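Local coordinates for putative Fe-S biosynthesis protein (Lactobacillus salivarius, PDB 2P2E), which is of unknown function but probably takes part in the assembly of iron-sulphur clusters, at residues Ile5-Asp10 / Ser70-Phe75; Val25-Phe30 / Leu52-Asp57; Asn46-Ile51 / Glu109-Leu114. One frame throughout, in Å; residues are numbered along the deposited sequence.

Contact 1 (Ile5-Asp10 / Ser70-Phe75)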
loop_
_atom_site.group_PDB
_atom_site.type_symbol
_atom_site.label_atom_id
_atom_site.label_comp_id
_atom_site.label_asym_id
_atom_site.label_seq_id
_atom_site.Cartn_x
_atom_site.Cartn_y
_atom_site.Cartn_z
ATOM N N ILE A 5 -5.336 -9.507 0.449
ATOM C CA ILE A 5 -5.895 -8.411 -0.324
ATOM C C ILE A 5 -6.233 -8.835 -1.739
ATOM O O ILE A 5 -5.436 -9.486 -2.408
ATOM C CB ILE A 5 -4.921 -7.215 -0.411
ATOM C CG1 ILE A 5 -4.819 -6.517 0.941
ATOM C CG2 ILE A 5 -5.394 -6.222 -1.456
ATOM C CD1 ILE A 5 -3.921 -5.305 0.903
ATOM N N THR A 6 -7.422 -8.449 -2.188
ATOM C CA THR A 6 -7.875 -8.751 -3.534
ATOM C C THR A 6 -7.832 -7.459 -4.334
ATOM O O THR A 6 -8.398 -6.462 -3.910
ATOM C CB THR A 6 -9.314 -9.296 -3.526
ATOM O OG1 THR A 6 -9.341 -10.546 -2.831
ATOM C CG2 THR A 6 -9.820 -9.499 -4.938
ATOM N N VAL A 7 -7.154 -7.478 -5.476
ATOM C CA VAL A 7 -7.047 -6.297 -6.333
ATOM C C VAL A 7 -7.881 -6.498 -7.606
ATOM O O VAL A 7 -7.637 -7.432 -8.363
ATOM C CB VAL A 7 -5.567 -6.047 -6.715
ATOM C CG1 VAL A 7 -5.433 -4.786 -7.553
ATOM C CG2 VAL A 7 -4.723 -5.947 -5.453
ATOM N N THR A 8 -8.864 -5.630 -7.838
ATOM C CA THR A 8 -9.718 -5.747 -9.024
ATOM C C THR A 8 -8.891 -5.600 -10.287
ATOM O O THR A 8 -7.736 -5.181 -10.229
ATOM C CB THR A 8 -10.835 -4.673 -9.045
ATOM O OG1 THR A 8 -10.253 -3.370 -9.160
ATOM C CG2 THR A 8 -11.653 -4.739 -7.783
ATOM N N ASP A 9 -9.476 -5.948 -11.429
ATOM C CA ASP A 9 -8.770 -5.835 -12.698
ATOM C C ASP A 9 -8.381 -4.393 -13.017
ATOM O O ASP A 9 -7.248 -4.128 -13.400
ATOM C CB ASP A 9 -9.612 -6.415 -13.840
ATOM C CG ASP A 9 -9.718 -7.936 -13.778
ATOM O OD1 ASP A 9 -8.723 -8.593 -13.399
ATOM O OD2 ASP A 9 -10.791 -8.482 -14.122
ATOM N N ASP A 10 -9.306 -3.457 -12.851
ATOM C CA ASP A 10 -9.002 -2.055 -13.124
ATOM C C ASP A 10 -7.890 -1.520 -12.235
ATOM O O ASP A 10 -7.080 -0.711 -12.668
ATOM C CB ASP A 10 -10.243 -1.196 -12.931
ATOM C CG ASP A 10 -11.337 -1.542 -13.907
ATOM O OD1 ASP A 10 -11.043 -1.583 -15.125
ATOM O OD2 ASP A 10 -12.489 -1.767 -13.459
ATOM N N SER A 70 -1.426 -11.214 -2.033
ATOM C CA SER A 70 -2.367 -10.633 -2.972
ATOM C C SER A 70 -2.177 -11.234 -4.348
ATOM O O SER A 70 -1.135 -11.817 -4.644
ATOM C CB SER A 70 -2.178 -9.119 -3.069
ATOM O OG SER A 70 -1.398 -8.778 -4.202
ATOM N N ASN A 71 -3.191 -11.062 -5.188
ATOM C CA ASN A 71 -3.168 -11.579 -6.540
ATOM C C ASN A 71 -2.227 -10.832 -7.493
ATOM O O ASN A 71 -2.068 -11.232 -8.642
ATOM C CB ASN A 71 -4.591 -11.611 -7.110
ATOM C CG ASN A 71 -5.283 -10.255 -7.061
ATOM O OD1 ASN A 71 -5.411 -9.650 -6.002
ATOM N ND2 ASN A 71 -5.743 -9.781 -8.212
ATOM N N ILE A 72 -1.606 -9.748 -7.046
ATOM C CA ILE A 72 -0.671 -9.063 -7.936
ATOM C C ILE A 72 0.725 -9.043 -7.347
ATOM O O ILE A 72 1.585 -8.328 -7.828
ATOM C CB ILE A 72 -1.072 -7.607 -8.243
ATOM C CG1 ILE A 72 -0.873 -6.731 -7.015
ATOM C CG2 ILE A 72 -2.505 -7.555 -8.717
ATOM C CD1 ILE A 72 -0.986 -5.248 -7.316
ATOM N N GLY A 73 0.945 -9.843 -6.312
ATOM C CA GLY A 73 2.243 -9.884 -5.669
ATOM C C GLY A 73 2.112 -9.564 -4.194
ATOM O O GLY A 73 1.008 -9.535 -3.651
ATOM N N LYS A 74 3.237 -9.312 -3.542
ATOM C CA LYS A 74 3.248 -9.005 -2.124
ATOM C C LYS A 74 3.131 -7.532 -1.793
ATOM O O LYS A 74 3.474 -6.673 -2.590
ATOM C CB LYS A 74 4.525 -9.546 -1.491
ATOM C CG LYS A 74 4.471 -11.015 -1.173
ATOM C CD LYS A 74 5.808 -11.506 -0.644
ATOM C CE LYS A 74 5.723 -12.952 -0.195
ATOM N NZ LYS A 74 5.262 -13.843 -1.299
ATOM N N PHE A 75 2.644 -7.272 -0.587
ATOM C CA PHE A 75 2.481 -5.935 -0.030
ATOM C C PHE A 75 3.141 -5.984 1.330
ATOM O O PHE A 75 2.765 -6.807 2.160
ATOM C CB PHE A 75 1.010 -5.617 0.191
ATOM C CG PHE A 75 0.326 -5.028 -0.993
ATOM C CD1 PHE A 75 0.516 -3.692 -1.323
ATOM C CD2 PHE A 75 -0.556 -5.793 -1.756
ATOM C CE1 PHE A 75 -0.170 -3.120 -2.403
ATOM C CE2 PHE A 75 -1.245 -5.231 -2.838
ATOM C CZ PHE A 75 -1.056 -3.900 -3.158
#

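Contact 2 (Val25-Phe30 / Leu52-Asp57)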
loop_
_atom_site.group_PDB
_atom_site.type_symbol
_atom_site.label_atom_id
_atom_site.label_comp_id
_atom_site.label_asym_id
_atom_site.label_seq_id
_atom_site.Cartn_x
_atom_site.Cartn_y
_atom_site.Cartn_z
ATOM N N VAL A 25 9.061 -3.065 -5.110
ATOM C CA VAL A 25 8.354 -3.644 -3.976
ATOM C C VAL A 25 7.216 -2.700 -3.572
ATOM O O VAL A 25 7.366 -1.485 -3.596
ATOM C CB VAL A 25 9.311 -3.835 -2.766
ATOM C CG1 VAL A 25 8.537 -4.277 -1.532
ATOM C CG2 VAL A 25 10.375 -4.855 -3.107
ATOM N N LEU A 26 6.073 -3.267 -3.207
ATOM C CA LEU A 26 4.920 -2.475 -2.803
ATOM C C LEU A 26 4.733 -2.437 -1.300
ATOM O O LEU A 26 4.899 -3.447 -0.612
ATOM C CB LEU A 26 3.651 -3.027 -3.441
ATOM C CG LEU A 26 3.541 -2.826 -4.946
ATOM C CD1 LEU A 26 2.285 -3.460 -5.459
ATOM C CD2 LEU A 26 3.538 -1.351 -5.248
ATOM N N LEU A 27 4.372 -1.264 -0.799
ATOM C CA LEU A 27 4.149 -1.101 0.616
ATOM C C LEU A 27 2.798 -0.474 0.908
ATOM O O LEU A 27 2.386 0.482 0.249
ATOM C CB LEU A 27 5.227 -0.217 1.228
ATOM C CG LEU A 27 6.685 -0.540 0.942
ATOM C CD1 LEU A 27 7.531 0.509 1.641
ATOM C CD2 LEU A 27 7.044 -1.935 1.424
ATOM N N LEU A 28 2.100 -1.031 1.886
ATOM C CA LEU A 28 0.837 -0.467 2.320
ATOM C C LEU A 28 1.297 0.277 3.561
ATOM O O LEU A 28 1.421 -0.295 4.640
ATOM C CB LEU A 28 -0.153 -1.559 2.688
ATOM C CG LEU A 28 -1.487 -1.037 3.213
ATOM C CD1 LEU A 28 -2.108 -0.030 2.246
ATOM C CD2 LEU A 28 -2.407 -2.212 3.405
ATOM N N ASP A 29 1.581 1.557 3.384
ATOM C CA ASP A 29 2.086 2.380 4.461
ATOM C C ASP A 29 1.041 3.074 5.312
ATOM O O ASP A 29 0.001 3.502 4.825
ATOM C CB ASP A 29 3.049 3.423 3.874
ATOM C CG ASP A 29 3.560 4.406 4.907
ATOM O OD1 ASP A 29 4.089 3.952 5.945
ATOM O OD2 ASP A 29 3.444 5.630 4.677
ATOM N N PHE A 30 1.325 3.150 6.606
ATOM C CA PHE A 30 0.464 3.859 7.531
ATOM C C PHE A 30 1.288 5.120 7.780
ATOM O O PHE A 30 2.318 5.093 8.452
ATOM C CB PHE A 30 0.261 3.074 8.824
ATOM C CG PHE A 30 -0.850 3.607 9.663
ATOM C CD1 PHE A 30 -2.145 3.666 9.151
ATOM C CD2 PHE A 30 -0.609 4.096 10.937
ATOM C CE1 PHE A 30 -3.185 4.216 9.891
ATOM C CE2 PHE A 30 -1.640 4.648 11.690
ATOM C CZ PHE A 30 -2.932 4.707 11.162
ATOM N N LEU A 52 3.074 2.860 -1.226
ATOM C CA LEU A 52 4.411 3.337 -1.528
ATOM C C LEU A 52 5.109 2.297 -2.373
ATOM O O LEU A 52 4.937 1.099 -2.154
ATOM C CB LEU A 52 5.222 3.525 -0.248
ATOM C CG LEU A 52 5.064 4.763 0.625
ATOM C CD1 LEU A 52 3.600 5.145 0.749
ATOM C CD2 LEU A 52 5.675 4.470 1.988
ATOM N N VAL A 53 5.885 2.750 -3.345
ATOM C CA VAL A 53 6.647 1.834 -4.166
ATOM C C VAL A 53 8.103 2.244 -4.020
ATOM O O VAL A 53 8.477 3.404 -4.219
ATOM C CB VAL A 53 6.191 1.857 -5.639
ATOM C CG1 VAL A 53 5.984 3.258 -6.084
ATOM C CG2 VAL A 53 7.227 1.169 -6.526
ATOM N N VAL A 54 8.903 1.264 -3.626
ATOM C CA VAL A 54 10.322 1.433 -3.406
ATOM C C VAL A 54 11.058 0.402 -4.230
ATOM O O VAL A 54 10.437 -0.392 -4.930
ATOM C CB VAL A 54 10.670 1.175 -1.942
ATOM C CG1 VAL A 54 9.966 2.168 -1.055
ATOM C CG2 VAL A 54 10.268 -0.237 -1.578
ATOM N N SER A 55 12.386 0.419 -4.127
ATOM C CA SER A 55 13.240 -0.533 -4.826
ATOM C C SER A 55 13.759 -1.518 -3.793
ATOM O O SER A 55 13.799 -1.224 -2.597
ATOM C CB SER A 55 14.420 0.177 -5.487
ATOM O OG SER A 55 13.984 1.165 -6.398
ATOM N N LYS A 56 14.173 -2.687 -4.256
ATOM C CA LYS A 56 14.666 -3.708 -3.355
ATOM C C LYS A 56 15.972 -3.325 -2.677
ATOM O O LYS A 56 16.511 -4.104 -1.897
ATOM C CB LYS A 56 14.814 -5.023 -4.114
ATOM C CG LYS A 56 13.490 -5.496 -4.696
ATOM C CD LYS A 56 13.608 -6.827 -5.425
ATOM C CE LYS A 56 12.237 -7.336 -5.858
ATOM N NZ LYS A 56 12.354 -8.549 -6.734
ATOM N N ASP A 57 16.478 -2.129 -2.956
ATOM C CA ASP A 57 17.725 -1.695 -2.326
ATOM C C ASP A 57 17.492 -0.794 -1.107
ATOM O O ASP A 57 18.323 -0.739 -0.197
ATOM C CB ASP A 57 18.628 -0.969 -3.340
ATOM C CG ASP A 57 17.896 0.121 -4.108
ATOM O OD1 ASP A 57 17.190 -0.213 -5.082
ATOM O OD2 ASP A 57 18.016 1.311 -3.733
#

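Contact 3 (Asn46-Ile51 / Glu109-Leu114)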
loop_
_atom_site.group_PDB
_atom_site.type_symbol
_atom_site.label_atom_id
_atom_site.label_comp_id
_atom_site.label_asym_id
_atom_site.label_seq_id
_atom_site.Cartn_x
_atom_site.Cartn_y
_atom_site.Cartn_z
ATOM N N ASN A 46 -0.967 12.225 8.844
ATOM C CA ASN A 46 -2.306 12.154 9.417
ATOM C C ASN A 46 -2.705 10.699 9.677
ATOM O O ASN A 46 -3.888 10.356 9.731
ATOM C CB ASN A 46 -3.307 12.810 8.478
ATOM C CG ASN A 46 -3.373 12.121 7.144
ATOM O OD1 ASN A 46 -2.358 11.975 6.448
ATOM N ND2 ASN A 46 -4.578 11.686 6.764
ATOM N N SER A 47 -1.696 9.852 9.857
ATOM C CA SER A 47 -1.904 8.436 10.111
ATOM C C SER A 47 -3.002 7.870 9.217
ATOM O O SER A 47 -4.072 7.469 9.681
ATOM C CB SER A 47 -2.228 8.207 11.589
ATOM O OG SER A 47 -3.279 9.058 12.006
ATOM N N ASP A 48 -2.717 7.856 7.919
ATOM C CA ASP A 48 -3.642 7.332 6.935
ATOM C C ASP A 48 -2.937 6.350 6.026
ATOM O O ASP A 48 -1.713 6.336 5.955
ATOM C CB ASP A 48 -4.224 8.466 6.113
ATOM C CG ASP A 48 -5.689 8.625 6.348
ATOM O OD1 ASP A 48 -6.235 7.801 7.115
ATOM O OD2 ASP A 48 -6.292 9.560 5.772
ATOM N N PHE A 49 -3.715 5.532 5.329
ATOM C CA PHE A 49 -3.172 4.532 4.416
ATOM C C PHE A 49 -2.812 5.072 3.057
ATOM O O PHE A 49 -3.497 5.926 2.522
ATOM C CB PHE A 49 -4.177 3.414 4.210
ATOM C CG PHE A 49 -4.272 2.481 5.354
ATOM C CD1 PHE A 49 -3.212 1.650 5.664
ATOM C CD2 PHE A 49 -5.424 2.415 6.113
ATOM C CE1 PHE A 49 -3.300 0.758 6.721
ATOM C CE2 PHE A 49 -5.517 1.528 7.167
ATOM C CZ PHE A 49 -4.457 0.697 7.470
ATOM N N ARG A 50 -1.738 4.549 2.490
ATOM C CA ARG A 50 -1.313 4.962 1.167
ATOM C C ARG A 50 -0.359 3.908 0.625
ATOM O O ARG A 50 0.244 3.160 1.390
ATOM C CB ARG A 50 -0.615 6.314 1.233
ATOM C CG ARG A 50 0.630 6.280 2.061
ATOM C CD ARG A 50 1.432 7.549 1.929
ATOM N NE ARG A 50 2.575 7.520 2.830
ATOM C CZ ARG A 50 3.565 8.400 2.803
ATOM N NH1 ARG A 50 3.560 9.385 1.917
ATOM N NH2 ARG A 50 4.567 8.291 3.661
ATOM N N ILE A 51 -0.232 3.835 -0.693
ATOM C CA ILE A 51 0.670 2.869 -1.305
ATOM C C ILE A 51 1.999 3.490 -1.673
ATOM O O ILE A 51 2.049 4.511 -2.350
ATOM C CB ILE A 51 0.096 2.269 -2.593
ATOM C CG1 ILE A 51 -1.289 1.708 -2.322
ATOM C CG2 ILE A 51 1.007 1.170 -3.105
ATOM C CD1 ILE A 51 -1.323 0.783 -1.164
ATOM N N GLU A 109 -15.149 0.848 4.234
ATOM C CA GLU A 109 -14.125 1.711 3.679
ATOM C C GLU A 109 -13.067 2.026 4.717
ATOM O O GLU A 109 -13.371 2.578 5.767
ATOM C CB GLU A 109 -14.728 3.019 3.170
ATOM C CG GLU A 109 -15.583 2.859 1.923
ATOM C CD GLU A 109 -15.697 4.155 1.148
ATOM O OE1 GLU A 109 -16.029 5.185 1.781
ATOM O OE2 GLU A 109 -15.453 4.142 -0.085
ATOM N N LEU A 110 -11.824 1.663 4.420
ATOM C CA LEU A 110 -10.718 1.931 5.322
ATOM C C LEU A 110 -10.050 3.193 4.822
ATOM O O LEU A 110 -9.557 4.002 5.607
ATOM C CB LEU A 110 -9.724 0.769 5.307
ATOM C CG LEU A 110 -10.190 -0.504 6.006
ATOM C CD1 LEU A 110 -9.267 -1.653 5.665
ATOM C CD2 LEU A 110 -10.231 -0.265 7.500
HETATM N N MSE A 111 -10.053 3.347 3.499
HETATM C CA MSE A 111 -9.459 4.498 2.834
HETATM C C MSE A 111 -10.139 4.740 1.493
HETATM O O MSE A 111 -9.780 4.134 0.491
HETATM C CB MSE A 111 -7.975 4.262 2.597
HETATM C CG MSE A 111 -7.330 5.395 1.841
HETATM SE SE MSE A 111 -7.406 7.048 2.876
HETATM C CE MSE A 111 -5.948 8.047 2.030
ATOM N N PRO A 112 -11.127 5.638 1.455
ATOM C CA PRO A 112 -11.838 5.926 0.200
ATOM C C PRO A 112 -11.005 6.454 -0.963
ATOM O O PRO A 112 -11.368 6.257 -2.117
ATOM C CB PRO A 112 -12.928 6.906 0.636
ATOM C CG PRO A 112 -12.347 7.559 1.857
ATOM C CD PRO A 112 -11.695 6.405 2.575
ATOM N N ALA A 113 -9.898 7.124 -0.671
ATOM C CA ALA A 113 -9.035 7.655 -1.721
ATOM C C ALA A 113 -7.590 7.253 -1.433
ATOM O O ALA A 113 -6.833 7.988 -0.807
ATOM C CB ALA A 113 -9.162 9.166 -1.791
ATOM N N LEU A 114 -7.218 6.073 -1.902
ATOM C CA LEU A 114 -5.885 5.526 -1.693
ATOM C C LEU A 114 -4.897 6.020 -2.745
ATOM O O LEU A 114 -5.003 5.661 -3.905
ATOM C CB LEU A 114 -5.996 4.016 -1.746
ATOM C CG LEU A 114 -4.826 3.121 -1.383
ATOM C CD1 LEU A 114 -4.451 3.290 0.083
ATOM C CD2 LEU A 114 -5.240 1.689 -1.676
#

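Contact 1 (Ile5-Asp10 / Ser70-Phe75)
Asn71 reaches across to Val7 and takes hold of both its backbone polar atoms with one flat amide. Val7 N gives a nearly straight bond to Asn71 OD1 at 2.8 Å, in the carbonyl plane on a lone pair. The other half of the amide answers, Asn71 ND2 donating to Val7 O at 3.0 Å, again on a lone pair and almost within the amide plane. CG of Asn71 sits between its own backbone N and carbonyl carbon (chi1 56°), and the two bonds together fix the rotation of the amide.

Next to the amide, Val7 crosses Ile72 at about a right angle, its CB 4.0 Å from Ile72 CG2. Ile72 continues onto Ala12 and Leu15 of helix 9-19. With Val7 CG1 anti to the backbone N (chi1 -177°), CG2 stands beside that N and comes to the edge of the Phe75 ring, 4.4 Å from CE2. Further back, Ile5 O lies 3.3 Å from Ser70 CA in a CA-H...O contact.

Ser70 OG shapes the turn: it accepts from Ile72 N at 3.0 Å and gives its proton to Gly73 O at 2.6 Å. The bond to Ile72 N makes an ST turn within a type I beta turn, Ser70 to Gly73, which leads from strand 66-70 toward strand 75-77; the Asn71 amide pairs with strand 4-7 much as a backbone edge would.

Contact 2 (Val25-Phe30 / Leu52-Asp57)
Asp29 turns its carboxylate over Leu52, whose two methyls lie on the same side of the carboxylate plane; CG, anti to the backbone N (chi1 176°), lies 3.6 Å from Leu52 CD2. At the edge, near that plane, Arg50 NE forms a salt bridge with OD2, and OD1 is hydrogen-bonded to Tyr64, so this buried acid has polar partners on both oxygens. Asp29 CB is closer still to Leu52 CD2, at 3.4 Å.

From here the strands run antiparallel. Leu27 and Leu52 form a hydrogen-bonded pair, with Leu27 N to Leu52 O at 2.8 Å. The next such pair is Val25 and Val54, where Val54 N reaches Val25 O at 3.1 Å. Leu27, Leu52, Val25 and Val54 share a face of the sheet, and there Leu27 CD1 meets Val54 CG1 at 4.0 Å, the side chains at about a right angle. Lys56 lays its extended chain across Val25, CG 3.6 Å from Val25 CG2, and sends NZ to Ser22 O.

Leu37 packs on Leu27 and Val54. On the other face, Leu26 and Val53 meet Thr19 and Tyr18 of helix 9-19, respectively. Strand 75-77 pairs with strand 24-30 on its far edge, and strand 108-118 does so with 49-55.

Contact 3 (Asn46-Ile51 / Glu109-Leu114)
Met111, a selenomethionine, meets Phe49 where strand 108-118 is broken by a classic beta bulge: Leu110 and Met111 both face Leu102 on the neighbouring strand 100-104. Residues 109-114 turn a corner here, and side chains rather than hydrogen bonds join them to residues 46-51. Backbone pairing between the strands comes one step later, from Ile51 to Ser115 and Gln117.

The tight part is around Leu114. Its CG, anti to the backbone N (chi1 -172°), lies 3.9 Å from Ile51 CG1, the two side chains crossing obliquely. Leu114 CD1 lies against the backbone, 3.7 Å from Arg50 CA, and 4.1 Å from Phe49 CB. Phe49 and Ile51 are buried and also rest on Leu28, and the Phe49 ring meets Phe30 edge-to-face.

Toward Asn46 the fit slackens. Asp48 is partly exposed and crosses Met111 at about a right angle, with OD2 4.0 Å from SE. Leu110 approaches Phe49 only distantly, its O at the edge of the ring and 4.5 Å from CD2. Between the two regions runs the Met111 side chain, CG anti to its backbone N (chi1 177°); the bend at chi2 places SE, and chi3, near anti at 158°, then sets the methyl CE 3.3 Å from Phe49 O.

All three contacts reach one mixed sheet whose first and last strands also pair, their centres about 14 Å (contacts 1 and 2), 15 Å (2 and 3) and 16 Å (1 and 3) apart. Contacts 2 and 3 share strand 49-55 and lie on opposite sides of the chain's centre. Their direct ties are the Asp29-Arg50 ion pair, 2.8 Å between OD2 and NE, and Leu28 CD1 on Ile51 CD1 at 3.6 Å. Phe75 brings in contact 1: its CD1 lies 3.8 Å from Leu26 CB, and its CE1 4.3 Å from Ile51 CD1. Thus one ring at the end of contact 1 touches both other contacts.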